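Local coordinates for protein putative hydrolase (Chromobacterium violaceum, PDB 3MCW) that is a putative hydrolase of the isochorismatase family, its substrate and exact reaction not established, at residues A[148-153]-A[164-169]. Residues are numbered along the deposited sequence; the frame is centred on the assembly and turned at random. Where two conformers were deposited one is given.
Sequences CFTFDK and DEVHAM. With EDO (1,2-ethanediol), chain J.
Thr150, pointing from its extended chain toward the helix that carries Val166 and His167, sets its methyl between those two side chains. CG2 of Thr150 lies 3.7 Å from the backbone N of His167. The same methyl touches CG1 of Val166 and meets the His167 ring at its edge, near the ring plane. Because CG2 takes the crowded position between backbone N and carbonyl carbon, OG1 is left anti to the N (chi1 -166°), and that hydroxyl hydrogen-bonds to Ser124 OG. Threonine suits a place that needs a methyl for packing and a hydroxyl for a buried bond.

With CG anti to its own N (chi1 -174°), His167 brings its ring up to the extended chain. There CE1 of His167 stands 3.7 Å from Cys148 O and also meets Cys148 CB. Both ring nitrogens are gripped, ND1 by Thr123 and NE2 by Glu145, which fixes the rotation of the imidazole; the carboxylate of Glu145 would be expected to polarise the ring. Cys148, small and largely apolar, lets the ring lie close.

In the isochorismatase-like alpha/beta fold, a parallel sheet flanked by helices, this is where strand 140-149 runs out at its C-terminal end and the chain returns through a short antiparallel hairpin, 153-154 with 160-161, into helix 163-174. Val166 is the apolar partner beside His167; its beta-branched methyls suit close packing against backbone, and it also packs on Met169 of the second subunit. CG2 of Val166 approaches Phe151 O at 3.8 Å and touches the backbone N of Lys153. Phe149 and Phe151 start off away from the helix at CB, and the Phe149 ring makes a cation-pi contact with Arg32. Asp152 OD1 accepts a hydrogen bond from Ala163 N, while Asp152 OD2 takes a weak one (3.0 Å) from O2 of an ethanediol, probably from the crystallisation liquor.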
ATOM      1  N   CYS A 148     -16.778  -1.344  -0.393  1.00  5.73           N
ATOM      2  CA  CYS A 148     -15.732  -0.524  -0.958  1.00  5.80           C
ATOM      3  C   CYS A 148     -16.040  -0.243  -2.418  1.00  5.77           C
ATOM      4  O   CYS A 148     -16.708  -1.045  -3.093  1.00  6.92           O
ATOM      5  CB  CYS A 148     -14.367  -1.229  -0.900  1.00  6.22           C
ATOM      6  SG  CYS A 148     -13.783  -1.564   0.774  1.00  6.57           S
ATOM      7  N   PHE A 149     -15.530   0.854  -2.942  1.00  5.48           N
ATOM      8  CA  PHE A 149     -15.591   1.090  -4.373  1.00  5.80           C
ATOM      9  C   PHE A 149     -14.370   1.892  -4.804  1.00  5.01           C
ATOM     10  O   PHE A 149     -13.681   2.507  -3.968  1.00  5.40           O
ATOM     11  CB  PHE A 149     -16.918   1.771  -4.802  1.00  6.65           C
ATOM     12  CG  PHE A 149     -17.122   3.196  -4.411  1.00  6.61           C
ATOM     13  CD1 PHE A 149     -17.730   3.513  -3.217  1.00  9.46           C
ATOM     14  CD2 PHE A 149     -16.823   4.206  -5.288  1.00  7.75           C
ATOM     15  CE1 PHE A 149     -18.035   4.809  -2.906  1.00 11.65           C
ATOM     16  CE2 PHE A 149     -17.115   5.514  -4.996  1.00 10.51           C
ATOM     17  CZ  PHE A 149     -17.731   5.810  -3.812  1.00 10.97           C
ATOM     18  N   THR A 150     -14.130   1.893  -6.111  1.00  5.65           N
ATOM     19  CA  THR A 150     -13.058   2.639  -6.709  1.00  5.49           C
ATOM     20  C   THR A 150     -13.500   3.128  -8.092  1.00  5.69           C
ATOM     21  O   THR A 150     -14.694   3.068  -8.405  1.00  6.40           O
ATOM     22  CB  THR A 150     -11.741   1.835  -6.703  1.00  5.87           C
ATOM     23  OG1 THR A 150     -10.667   2.725  -7.003  1.00  6.59           O
ATOM     24  CG2 THR A 150     -11.805   0.625  -7.647  1.00  7.45           C
ATOM     25  N   PHE A 151     -12.534   3.626  -8.857  1.00  6.07           N
ATOM     26  CA  PHE A 151     -12.779   4.349 -10.091  1.00  5.83           C
ATOM     27  C   PHE A 151     -11.989   3.728 -11.224  1.00  5.42           C
ATOM     28  O   PHE A 151     -10.931   3.115 -11.046  1.00  6.32           O
ATOM     29  CB  PHE A 151     -12.406   5.821  -9.944  1.00  6.42           C
ATOM     30  CG  PHE A 151     -13.114   6.485  -8.815  1.00  6.77           C
ATOM     31  CD1 PHE A 151     -14.428   6.937  -8.954  1.00  8.34           C
ATOM     32  CD2 PHE A 151     -12.525   6.597  -7.571  1.00  9.20           C
ATOM     33  CE1 PHE A 151     -15.105   7.479  -7.917  1.00  9.66           C
ATOM     34  CE2 PHE A 151     -13.217   7.189  -6.520  1.00 12.15           C
ATOM     35  CZ  PHE A 151     -14.512   7.628  -6.712  1.00 10.80           C
ATOM     36  N   ASP A 152     -12.469   3.940 -12.450  1.00  5.75           N
ATOM     37  CA  ASP A 152     -11.722   3.562 -13.653  1.00  5.88           C
ATOM     38  C   ASP A 152     -10.329   4.203 -13.600  1.00  5.74           C
ATOM     39  O   ASP A 152     -10.144   5.308 -13.089  1.00  6.51           O
ATOM     40  CB  ASP A 152     -12.410   4.099 -14.924  1.00  6.45           C
ATOM     41  CG  ASP A 152     -13.742   3.450 -15.264  1.00  7.01           C
ATOM     42  OD1 ASP A 152     -14.285   2.649 -14.477  1.00  6.93           O
ATOM     43  OD2 ASP A 152     -14.246   3.764 -16.363  1.00  8.94           O
ATOM     44  N   LYS A 153      -9.351   3.519 -14.167  1.00  6.16           N
ATOM     45  CA  LYS A 153      -8.018   4.115 -14.281  0.50  6.84           C
ATOM     46  C   LYS A 153      -7.275   3.460 -15.427  1.00  7.16           C
ATOM     47  O   LYS A 153      -7.355   2.263 -15.663  1.00  8.46           O
ATOM     48  CB  LYS A 153      -7.192   4.029 -12.977  0.50  7.87           C
ATOM     49  CG  LYS A 153      -5.916   4.917 -12.995  0.50  9.82           C
ATOM     50  CD  LYS A 153      -5.096   4.881 -11.738  0.50 11.80           C
ATOM     51  CE  LYS A 153      -5.685   5.742 -10.648  0.50 13.23           C
ATOM     52  NZ  LYS A 153      -5.915   7.168 -11.066  0.50 14.59           N
ATOM     53  N   ASP A 164     -14.223  -1.925 -11.853  1.00  6.58           N
ATOM     54  CA  ASP A 164     -14.309  -3.340 -11.467  0.50  6.63           C
ATOM     55  C   ASP A 164     -12.957  -4.043 -11.544  1.00  6.21           C
ATOM     56  O   ASP A 164     -12.557  -4.797 -10.666  1.00  6.72           O
ATOM     57  CB  ASP A 164     -15.311  -4.094 -12.357  0.50  6.92           C
ATOM     58  CG  ASP A 164     -16.728  -3.630 -12.140  0.50  9.26           C
ATOM     59  OD1 ASP A 164     -17.317  -3.184 -13.138  0.50 19.88           O
ATOM     60  OD2 ASP A 164     -17.240  -3.703 -11.000  0.50 11.83           O
ATOM     61  N   GLU A 165     -12.242  -3.800 -12.650  1.00  6.43           N
ATOM     62  CA  GLU A 165     -10.942  -4.425 -12.851  1.00  6.75           C
ATOM     63  C   GLU A 165      -9.923  -3.899 -11.851  1.00  6.29           C
ATOM     64  O   GLU A 165      -9.106  -4.660 -11.339  1.00  6.30           O
ATOM     65  CB  GLU A 165     -10.471  -4.189 -14.286  1.00  7.52           C
ATOM     66  CG  GLU A 165     -11.270  -4.956 -15.325  1.00  8.32           C
ATOM     67  CD  GLU A 165     -10.858  -4.601 -16.737  1.00 12.20           C
ATOM     68  OE1 GLU A 165     -10.868  -3.436 -17.136  1.00 10.03           O
ATOM     69  OE2 GLU A 165     -10.509  -5.551 -17.453  1.00 22.98           O
ATOM     70  N   VAL A 166      -9.935  -2.599 -11.600  1.00  5.73           N
ATOM     71  CA  VAL A 166      -9.032  -1.986 -10.619  1.00  5.92           C
ATOM     72  C   VAL A 166      -9.280  -2.591  -9.241  1.00  5.84           C
ATOM     73  O   VAL A 166      -8.350  -2.969  -8.535  1.00  6.47           O
ATOM     74  CB  VAL A 166      -9.195  -0.445 -10.622  1.00  6.06           C
ATOM     75  CG1 VAL A 166      -8.409   0.201  -9.491  1.00  7.93           C
ATOM     76  CG2 VAL A 166      -8.824   0.143 -11.986  1.00  7.35           C
ATOM     77  N   HIS A 167     -10.543  -2.660  -8.867  1.00  5.48           N
ATOM     78  CA  HIS A 167     -10.976  -3.240  -7.599  1.00  5.72           C
ATOM     79  C   HIS A 167     -10.487  -4.683  -7.492  1.00  5.96           C
ATOM     80  O   HIS A 167      -9.936  -5.086  -6.476  1.00  6.47           O
ATOM     81  CB  HIS A 167     -12.519  -3.149  -7.545  1.00  6.12           C
ATOM     82  CG  HIS A 167     -13.172  -3.569  -6.276  1.00  6.22           C
ATOM     83  ND1 HIS A 167     -13.479  -2.701  -5.249  1.00  6.96           N
ATOM     84  CD2 HIS A 167     -13.698  -4.768  -5.951  1.00  7.09           C
ATOM     85  CE1 HIS A 167     -14.127  -3.407  -4.321  1.00  6.97           C
ATOM     86  NE2 HIS A 167     -14.269  -4.660  -4.715  1.00  7.44           N
ATOM     87  N   ALA A 168     -10.710  -5.476  -8.533  1.00  5.87           N
ATOM     88  CA  ALA A 168     -10.344  -6.889  -8.507  1.00  6.13           C
ATOM     89  C   ALA A 168      -8.827  -7.093  -8.345  1.00  5.79           C
ATOM     90  O   ALA A 168      -8.398  -8.054  -7.698  1.00  6.08           O
ATOM     91  CB  ALA A 168     -10.831  -7.564  -9.769  1.00  7.82           C
HETATM   92  N   MSE A 169      -8.044  -6.207  -8.952  1.00  5.82           N
HETATM   93  CA  MSE A 169      -6.595  -6.317  -8.841  0.50  6.12           C
HETATM   94  C   MSE A 169      -6.149  -5.952  -7.424  1.00  6.25           C
HETATM   95  O   MSE A 169      -5.302  -6.638  -6.824  1.00  7.00           O
HETATM   96  CB  MSE A 169      -5.896  -5.513  -9.958  0.50  6.86           C
HETATM   97  CG  MSE A 169      -6.070  -6.164 -11.333  0.50  8.24           C
HETATM   98 SE   MSE A 169      -5.217  -5.280 -12.846  0.37 10.54          SE
HETATM   99  CE  MSE A 169      -3.484  -5.878 -12.454  0.50 12.83           C
TER
HETATM  100  C1  EDO J 205     -13.660   0.142 -19.170  1.00 20.13           C
HETATM  101  O1  EDO J 205     -12.354  -0.359 -19.502  1.00 25.30           O
HETATM  102  C2  EDO J 205     -13.740   1.445 -18.364  1.00 19.20           C
HETATM  103  O2  EDO J 205     -12.702   2.431 -18.528  1.00 21.55           O